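Local coordinates for alpha-L-rhamnosidase (Klebsiella oxytoca, PDB 4XHC), which cleaves terminal alpha-L-rhamnose residues from rhamnosides by hydrolysis, as a family 78 glycoside hydrolase, and binds rhamnose in its pocket, at residues D265-C270 against Y313-S318; D249-A254 against S305-D310; C270-A275 against M322-E327. All coordinates share one frame; numbering follows the deposited sequence.

Contact 1. Residues D265-C270 against Y313-S318; sequences DLVRRC and YNYLQS
Helix 264-276 and helix 302-319 come nearest at Val-267 and Tyr-315, whose CA atoms are 7.3 Å apart. No hydrogen bond joins the two segments, so the contact is made by packing. The tyrosine does most of the work. Its CG is anti to the backbone N (chi1 172°), and the ring reaches across to the first helix and passes Val-267 in the opposite direction. Val-267 meets the start of the ring with one methyl branch: CG1 lies 3.8 Å from Tyr-315 CD1. Further out, the ring and hydroxyl run against Arg-268. The contact is with the aliphatic part of the arginine rather than its charge. Arg-268 CB is 3.9 Å from Tyr-315 CZ, and Arg-268 CD is 3.4 Å from Tyr-315 OH. The arginine chain is extended, and its guanidinium plane is turned only 9° from the ring plane. The tyrosine hydroxyl approaches the guanidinium obliquely, with Arg-268 NE 4.2 Å from Tyr-315 OH. Both polar ends are engaged outside these segments. Tyr-315 OH is hydrogen-bonded to Asp-321 OD2, and Arg-268 NE to Thr-324 OG1. On the tyrosine helix, Ser-318 OG donates to Asn-314 O one turn back at 2.9 Å. That carbonyl also accepts the backbone N of Ser-318. Val-267 further touches Ala-254 and Asn-257 of helix 247-259, which places the pair within a larger bundle. Packing of this kind, with a tyrosine from one helix set across a valine and the aliphatic part of an arginine of another, is consistent with the (alpha/alpha)6 barrel of the six-hairpin glycosidases.

Contact 2. Residues D249-A254 against S305-D310; sequences DLRLQA and SLFFVD. With RAM (alpha-L-rhamnopyranose), chain C.
Arg-251 and Asp-310 form a buried salt bridge between helix 247-259 and helix 302-319, with NH1 donating to OD2. The modelled length, 2.5 Å from Arg-251 NH1 to Asp-310 OD2, is doubtfully short at this resolution and carries no weight. The oxygen lies at the edge of the guanidinium, near its plane, while the carboxylate is turned 52° from that plane. Asp-310 OD2 has a second, weak hydrogen bond from Asn-314 ND2. On the same helix as the arginine, Asp-249 holds the bound rhamnose with both oxygens. RAM O4 donates to Asp-249 OD1 at 2.6 Å, and RAM O3 donates to Asp-249 OD2 at 2.8 Å. Next comes a cation-pi stack. The guanidinium lies flat over one face of Phe-307, with planes 12° apart and centres 4.3 Å apart. It is off-centre: Arg-251 NE sits toward the ring rim, 3.6 Å from Phe-307 CD1. The arginine chain bends at chi3 (88°), which lays the group on the ring while NH1 meets the acid. The ring face and the acid at the edge together limit how the group can turn. Around this pair, Tyr-377 of helix 368-389 touches both Arg-251 and Asp-310. Cys-378 packs on Phe-307. Helix 264-276 packs on Leu-250 and Phe-308, and helix 322-340 also packs on Phe-308.

Contact 3. Residues C270-A275 against M322-E327; sequences CLYLFA and MATARE
Tyr-272 OH donates a hydrogen bond to Glu-327 OE1 at 2.7 Å, joining helix 264-276 to helix 322-340. Both helices are part of what is probably the (alpha/alpha)6 barrel of this family. The acceptor is met on the anti side of the carboxylate, with the hydroxyl 24° out of its plane. The oxygen itself lies at the ring edge, near the ring plane. Ring and carboxylate planes are perpendicular, and the two side chains cross at about a right angle. Glu-327 gets there by an extended chain, with CG anti to the backbone N (chi1 -166°). It is an exposed residue, whereas the tyrosine is buried. The phenol thus links a buried ring to an exposed acid. Thr-324, one turn earlier, fills in beside the other flank of the ring. Its OG1 is hydrogen-bonded to Asp-321 OD2 and to Arg-268 NE. Helix 37-45 packs nearby: Thr-42 and Ala-43 touch Tyr-272, and Phe-39 touches Glu-327. Leu-328 also packs on the tyrosine. The main apolar touch across the segments is the methyl of the threonine, Thr-324 CG2, set 3.5 Å from Tyr-272 CE2.

The three contacts join four helices, 247-259, 264-276, 302-319 and 322-340, and their segments alternate along the chain. Contacts 1 and 2 share helix 302-319, and their centres are 10 Å apart. Contacts 1 and 3 share helix 264-276 and Cys-270, with centres 8 Å apart. These two also pack on each other, with Tyr-315 CE2 3.9 Å from Thr-324 CG2. Contacts 2 and 3 lie 12 Å apart by their centres and meet through apolar packing, as at Leu-250 CD2 and Phe-274 CE2, 3.8 Å apart. Contact 2 alone holds a residue of the rhamnose pocket, Asp-249. Glu-506, Tyr-304, Tyr-518, His-528 and Trp-361 also hydrogen-bond the sugar. Contacts 1 and 3 lie farther from it.

Contact 1. Residues D265-C270 against Y313-S318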
# COMPACT_ATOMS: atom_id res chain seq x y z
N ASP A 265 -17.17 -25.55 -22.62
CA ASP A 265 -16.17 -24.70 -23.26
C ASP A 265 -14.97 -24.41 -22.34
O ASP A 265 -13.84 -24.30 -22.80
CB ASP A 265 -16.80 -23.38 -23.77
CG ASP A 265 -17.57 -22.63 -22.69
OD1 ASP A 265 -18.50 -23.21 -22.09
OD2 ASP A 265 -17.27 -21.44 -22.43
N LEU A 266 -15.23 -24.30 -21.05
CA LEU A 266 -14.18 -23.98 -20.10
C LEU A 266 -13.31 -25.20 -19.77
O LEU A 266 -12.12 -25.07 -19.52
CB LEU A 266 -14.79 -23.39 -18.82
CG LEU A 266 -13.79 -22.80 -17.82
CD1 LEU A 266 -12.94 -21.71 -18.45
CD2 LEU A 266 -14.51 -22.29 -16.58
N VAL A 267 -13.91 -26.39 -19.77
CA VAL A 267 -13.15 -27.64 -19.59
C VAL A 267 -12.25 -27.85 -20.80
O VAL A 267 -11.10 -28.25 -20.68
CB VAL A 267 -14.08 -28.87 -19.42
CG1 VAL A 267 -13.26 -30.14 -19.26
CG2 VAL A 267 -14.99 -28.68 -18.22
N ARG A 268 -12.80 -27.58 -21.97
CA ARG A 268 -12.07 -27.65 -23.22
C ARG A 268 -10.89 -26.69 -23.25
O ARG A 268 -9.80 -27.07 -23.67
CB ARG A 268 -13.01 -27.32 -24.37
CG ARG A 268 -12.45 -27.59 -25.75
CD ARG A 268 -13.47 -27.16 -26.78
NE ARG A 268 -12.93 -27.32 -28.12
CZ ARG A 268 -13.24 -26.55 -29.15
NH1 ARG A 268 -14.08 -25.53 -29.02
NH2 ARG A 268 -12.69 -26.80 -30.34
N ARG A 269 -11.12 -25.45 -22.80
CA ARG A 269 -10.06 -24.44 -22.72
C ARG A 269 -8.91 -24.94 -21.84
O ARG A 269 -7.73 -24.80 -22.18
CB ARG A 269 -10.61 -23.12 -22.18
CG ARG A 269 -9.53 -22.11 -21.75
CD ARG A 269 -10.12 -20.75 -21.43
NE ARG A 269 -9.25 -19.96 -20.55
CZ ARG A 269 -8.21 -19.23 -20.95
NH1 ARG A 269 -7.86 -19.15 -22.24
NH2 ARG A 269 -7.51 -18.56 -20.05
N CYS A 270 -9.26 -25.54 -20.72
CA CYS A 270 -8.27 -25.96 -19.74
C CYS A 270 -7.53 -27.21 -20.21
O CYS A 270 -6.34 -27.34 -19.94
CB CYS A 270 -8.92 -26.11 -18.35
SG CYS A 270 -9.42 -24.48 -17.66
N TYR A 313 -11.24 -38.22 -21.20
CA TYR A 313 -12.28 -39.24 -21.28
C TYR A 313 -13.63 -38.72 -20.75
O TYR A 313 -14.66 -38.86 -21.43
CB TYR A 313 -11.85 -40.53 -20.57
CG TYR A 313 -12.97 -41.53 -20.43
CD1 TYR A 313 -13.41 -42.26 -21.53
CD2 TYR A 313 -13.61 -41.74 -19.20
CE1 TYR A 313 -14.46 -43.17 -21.41
CE2 TYR A 313 -14.65 -42.64 -19.07
CZ TYR A 313 -15.07 -43.35 -20.18
OH TYR A 313 -16.11 -44.23 -20.05
N ASN A 314 -13.64 -38.10 -19.56
CA ASN A 314 -14.88 -37.55 -18.96
C ASN A 314 -15.50 -36.42 -19.80
O ASN A 314 -16.73 -36.27 -19.85
CB ASN A 314 -14.66 -37.04 -17.53
CG ASN A 314 -14.26 -38.13 -16.54
OD1 ASN A 314 -14.69 -39.28 -16.64
ND2 ASN A 314 -13.43 -37.77 -15.57
N TYR A 315 -14.63 -35.63 -20.45
CA TYR A 315 -15.04 -34.52 -21.32
C TYR A 315 -15.73 -35.03 -22.59
O TYR A 315 -16.72 -34.45 -23.04
CB TYR A 315 -13.85 -33.62 -21.71
CG TYR A 315 -14.21 -32.60 -22.77
CD1 TYR A 315 -14.94 -31.45 -22.44
CD2 TYR A 315 -13.86 -32.79 -24.11
CE1 TYR A 315 -15.30 -30.52 -23.41
CE2 TYR A 315 -14.21 -31.86 -25.08
CZ TYR A 315 -14.93 -30.72 -24.73
OH TYR A 315 -15.28 -29.80 -25.70
N LEU A 316 -15.20 -36.12 -23.15
CA LEU A 316 -15.84 -36.76 -24.29
C LEU A 316 -17.23 -37.30 -23.92
O LEU A 316 -18.18 -37.07 -24.66
CB LEU A 316 -14.95 -37.88 -24.83
CG LEU A 316 -15.48 -38.65 -26.05
CD1 LEU A 316 -15.72 -37.71 -27.22
CD2 LEU A 316 -14.53 -39.78 -26.43
N GLN A 317 -17.33 -38.00 -22.78
CA GLN A 317 -18.61 -38.58 -22.33
C GLN A 317 -19.70 -37.53 -22.16
O GLN A 317 -20.84 -37.74 -22.55
CB GLN A 317 -18.44 -39.31 -20.98
CG GLN A 317 -17.59 -40.58 -21.00
CD GLN A 317 -17.86 -41.49 -22.18
OE1 GLN A 317 -18.92 -42.11 -22.29
NE2 GLN A 317 -16.88 -41.57 -23.08
N SER A 318 -19.33 -36.40 -21.56
CA SER A 318 -20.28 -35.35 -21.18
C SER A 318 -20.59 -34.34 -22.27
O SER A 318 -21.73 -33.93 -22.42
CB SER A 318 -19.73 -34.61 -19.98
OG SER A 318 -18.47 -34.03 -20.29

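Contact 2. Residues D249-A254 against S305-D310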
# COMPACT_ATOMS: atom_id res chain seq x y z
N ASP A 249 -7.08 -30.85 -9.55
CA ASP A 249 -8.23 -30.04 -9.17
C ASP A 249 -9.24 -29.96 -10.32
O ASP A 249 -10.43 -30.20 -10.15
CB ASP A 249 -7.79 -28.64 -8.73
CG ASP A 249 -6.87 -28.67 -7.51
OD1 ASP A 249 -5.77 -29.23 -7.62
OD2 ASP A 249 -7.25 -28.12 -6.45
N LEU A 250 -8.73 -29.64 -11.51
CA LEU A 250 -9.52 -29.61 -12.74
C LEU A 250 -10.35 -30.87 -12.92
O LEU A 250 -11.52 -30.80 -13.29
CB LEU A 250 -8.60 -29.43 -13.96
CG LEU A 250 -9.24 -29.52 -15.35
CD1 LEU A 250 -10.36 -28.50 -15.49
CD2 LEU A 250 -8.20 -29.31 -16.43
N ARG A 251 -9.75 -32.03 -12.68
CA ARG A 251 -10.44 -33.30 -12.88
C ARG A 251 -11.73 -33.38 -12.09
O ARG A 251 -12.75 -33.82 -12.61
CB ARG A 251 -9.56 -34.48 -12.51
CG ARG A 251 -10.21 -35.82 -12.80
CD ARG A 251 -9.23 -36.97 -12.80
NE ARG A 251 -9.09 -37.52 -11.46
CZ ARG A 251 -9.62 -38.65 -11.03
NH1 ARG A 251 -10.34 -39.44 -11.82
NH2 ARG A 251 -9.41 -39.02 -9.79
N LEU A 252 -11.68 -32.94 -10.84
CA LEU A 252 -12.85 -32.98 -9.97
C LEU A 252 -13.83 -31.85 -10.28
O LEU A 252 -15.04 -32.06 -10.30
CB LEU A 252 -12.43 -32.94 -8.50
CG LEU A 252 -12.26 -34.32 -7.85
CD1 LEU A 252 -11.51 -35.31 -8.73
CD2 LEU A 252 -11.55 -34.17 -6.52
N GLN A 253 -13.29 -30.67 -10.55
CA GLN A 253 -14.13 -29.53 -10.89
C GLN A 253 -14.96 -29.79 -12.14
O GLN A 253 -16.13 -29.41 -12.20
CB GLN A 253 -13.30 -28.27 -11.06
CG GLN A 253 -12.66 -27.81 -9.76
CD GLN A 253 -12.06 -26.42 -9.85
OE1 GLN A 253 -12.69 -25.49 -10.33
NE2 GLN A 253 -10.85 -26.27 -9.34
N ALA A 254 -14.37 -30.45 -13.13
CA ALA A 254 -15.08 -30.76 -14.37
C ALA A 254 -16.29 -31.66 -14.13
O ALA A 254 -17.32 -31.51 -14.79
CB ALA A 254 -14.15 -31.39 -15.40
N SER A 305 -0.21 -35.79 -14.30
CA SER A 305 0.03 -36.05 -15.72
C SER A 305 -0.94 -37.10 -16.26
O SER A 305 -1.62 -36.87 -17.25
CB SER A 305 1.48 -36.50 -15.96
OG SER A 305 1.59 -37.20 -17.18
N LEU A 306 -1.03 -38.23 -15.58
CA LEU A 306 -1.95 -39.29 -15.97
C LEU A 306 -3.42 -38.86 -15.96
O LEU A 306 -4.22 -39.40 -16.70
CB LEU A 306 -1.79 -40.51 -15.07
CG LEU A 306 -0.54 -41.35 -15.35
CD1 LEU A 306 -0.18 -42.19 -14.14
CD2 LEU A 306 -0.74 -42.22 -16.59
N PHE A 307 -3.76 -37.89 -15.10
CA PHE A 307 -5.14 -37.43 -15.01
C PHE A 307 -5.59 -36.68 -16.25
O PHE A 307 -6.79 -36.55 -16.48
CB PHE A 307 -5.37 -36.55 -13.77
CG PHE A 307 -5.34 -37.30 -12.45
CD1 PHE A 307 -5.80 -38.60 -12.34
CD2 PHE A 307 -4.90 -36.66 -11.31
CE1 PHE A 307 -5.77 -39.26 -11.12
CE2 PHE A 307 -4.88 -37.30 -10.08
CZ PHE A 307 -5.31 -38.61 -9.99
N PHE A 308 -4.65 -36.21 -17.06
CA PHE A 308 -5.00 -35.67 -18.36
C PHE A 308 -5.88 -36.66 -19.13
O PHE A 308 -6.85 -36.27 -19.79
CB PHE A 308 -3.75 -35.33 -19.17
CG PHE A 308 -4.04 -34.58 -20.44
CD1 PHE A 308 -4.11 -33.20 -20.44
CD2 PHE A 308 -4.26 -35.26 -21.63
CE1 PHE A 308 -4.39 -32.50 -21.60
CE2 PHE A 308 -4.54 -34.57 -22.80
CZ PHE A 308 -4.60 -33.19 -22.79
N VAL A 309 -5.55 -37.95 -19.03
CA VAL A 309 -6.30 -38.97 -19.73
C VAL A 309 -7.73 -39.03 -19.22
O VAL A 309 -8.67 -39.08 -20.02
CB VAL A 309 -5.68 -40.37 -19.56
CG1 VAL A 309 -6.52 -41.42 -20.29
CG2 VAL A 309 -4.25 -40.39 -20.07
N ASP A 310 -7.91 -39.02 -17.90
CA ASP A 310 -9.25 -39.18 -17.34
C ASP A 310 -10.10 -37.93 -17.59
O ASP A 310 -11.30 -38.05 -17.85
CB ASP A 310 -9.22 -39.56 -15.85
CG ASP A 310 -10.58 -40.05 -15.32
OD1 ASP A 310 -11.26 -40.88 -15.98
OD2 ASP A 310 -10.98 -39.60 -14.23
C1 RAM C . -1.49 -27.35 -3.56
C2 RAM C . -2.97 -27.06 -3.71
C3 RAM C . -3.50 -27.62 -5.03
C4 RAM C . -2.90 -29.00 -5.26
C5 RAM C . -1.40 -28.84 -5.50
C6 RAM C . -0.59 -30.02 -5.02
O1 RAM C . -0.89 -26.23 -3.04
O2 RAM C . -3.62 -27.73 -2.64
O3 RAM C . -4.92 -27.71 -5.00
O4 RAM C . -3.48 -29.61 -6.40
O5 RAM C . -0.91 -27.66 -4.82

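Contact 3. Residues C270-A275 against M322-E327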
# COMPACT_ATOMS: atom_id res chain seq x y z
N CYS A 270 -9.26 -25.54 -20.72
CA CYS A 270 -8.27 -25.96 -19.74
C CYS A 270 -7.53 -27.21 -20.21
O CYS A 270 -6.34 -27.34 -19.94
CB CYS A 270 -8.92 -26.11 -18.35
SG CYS A 270 -9.42 -24.48 -17.66
N LEU A 271 -8.20 -28.08 -20.96
CA LEU A 271 -7.52 -29.20 -21.63
C LEU A 271 -6.47 -28.72 -22.63
O LEU A 271 -5.36 -29.25 -22.67
CB LEU A 271 -8.51 -30.12 -22.33
CG LEU A 271 -9.17 -31.20 -21.48
CD1 LEU A 271 -10.38 -31.79 -22.20
CD2 LEU A 271 -8.18 -32.30 -21.10
N TYR A 272 -6.82 -27.73 -23.45
CA TYR A 272 -5.90 -27.22 -24.47
C TYR A 272 -4.73 -26.45 -23.87
O TYR A 272 -3.66 -26.37 -24.47
CB TYR A 272 -6.63 -26.36 -25.51
CG TYR A 272 -7.23 -27.16 -26.65
CD1 TYR A 272 -6.47 -27.53 -27.76
CD2 TYR A 272 -8.57 -27.55 -26.62
CE1 TYR A 272 -7.02 -28.27 -28.80
CE2 TYR A 272 -9.13 -28.29 -27.65
CZ TYR A 272 -8.35 -28.65 -28.74
OH TYR A 272 -8.93 -29.38 -29.75
N LEU A 273 -4.94 -25.86 -22.69
CA LEU A 273 -3.87 -25.15 -22.02
C LEU A 273 -2.77 -26.12 -21.58
O LEU A 273 -1.60 -25.92 -21.90
CB LEU A 273 -4.40 -24.38 -20.80
CG LEU A 273 -5.15 -23.07 -21.10
CD1 LEU A 273 -5.82 -22.55 -19.84
CD2 LEU A 273 -4.21 -22.02 -21.67
N PHE A 274 -3.14 -27.18 -20.87
CA PHE A 274 -2.17 -28.19 -20.45
C PHE A 274 -1.47 -28.84 -21.64
O PHE A 274 -0.29 -29.13 -21.58
CB PHE A 274 -2.82 -29.27 -19.60
CG PHE A 274 -3.07 -28.86 -18.18
CD1 PHE A 274 -2.03 -28.84 -17.27
CD2 PHE A 274 -4.34 -28.51 -17.76
CE1 PHE A 274 -2.24 -28.47 -15.96
CE2 PHE A 274 -4.56 -28.13 -16.45
CZ PHE A 274 -3.51 -28.11 -15.54
N ALA A 275 -2.21 -29.07 -22.73
CA ALA A 275 -1.64 -29.67 -23.93
C ALA A 275 -0.74 -28.71 -24.73
O ALA A 275 0.15 -29.16 -25.45
CB ALA A 275 -2.75 -30.20 -24.82
N MET A 322 -16.05 -35.14 -30.36
CA MET A 322 -15.06 -36.06 -30.94
C MET A 322 -13.86 -35.34 -31.55
O MET A 322 -12.74 -35.84 -31.47
CB MET A 322 -15.72 -36.97 -31.99
CG MET A 322 -16.56 -38.09 -31.40
SD MET A 322 -15.58 -39.49 -30.81
CE MET A 322 -15.60 -40.59 -32.23
N ALA A 323 -14.08 -34.16 -32.13
CA ALA A 323 -13.00 -33.37 -32.73
C ALA A 323 -11.88 -33.05 -31.73
O ALA A 323 -10.70 -33.24 -32.04
CB ALA A 323 -13.55 -32.07 -33.32
N THR A 324 -12.26 -32.58 -30.54
CA THR A 324 -11.29 -32.23 -29.51
C THR A 324 -10.58 -33.47 -29.00
O THR A 324 -9.36 -33.49 -28.82
CB THR A 324 -11.95 -31.47 -28.33
OG1 THR A 324 -12.39 -30.18 -28.76
CG2 THR A 324 -10.98 -31.28 -27.17
N ALA A 325 -11.35 -34.53 -28.77
CA ALA A 325 -10.78 -35.75 -28.21
C ALA A 325 -9.80 -36.38 -29.18
O ALA A 325 -8.76 -36.88 -28.75
CB ALA A 325 -11.88 -36.73 -27.84
N ARG A 326 -10.11 -36.36 -30.47
CA ARG A 326 -9.18 -36.85 -31.48
C ARG A 326 -7.92 -35.99 -31.56
O ARG A 326 -6.83 -36.52 -31.72
CB ARG A 326 -9.86 -36.91 -32.86
CG ARG A 326 -8.93 -37.29 -34.02
CD ARG A 326 -9.68 -37.37 -35.33
NE ARG A 326 -10.54 -38.56 -35.38
CZ ARG A 326 -11.88 -38.57 -35.27
NH1 ARG A 326 -12.59 -37.46 -35.10
NH2 ARG A 326 -12.51 -39.75 -35.33
N GLU A 327 -8.06 -34.67 -31.48
CA GLU A 327 -6.91 -33.78 -31.60
C GLU A 327 -5.95 -33.93 -30.40
O GLU A 327 -4.74 -33.90 -30.56
CB GLU A 327 -7.37 -32.32 -31.75
CG GLU A 327 -6.26 -31.38 -32.21
CD GLU A 327 -6.76 -30.02 -32.68
OE1 GLU A 327 -7.28 -29.24 -31.85
OE2 GLU A 327 -6.60 -29.71 -33.88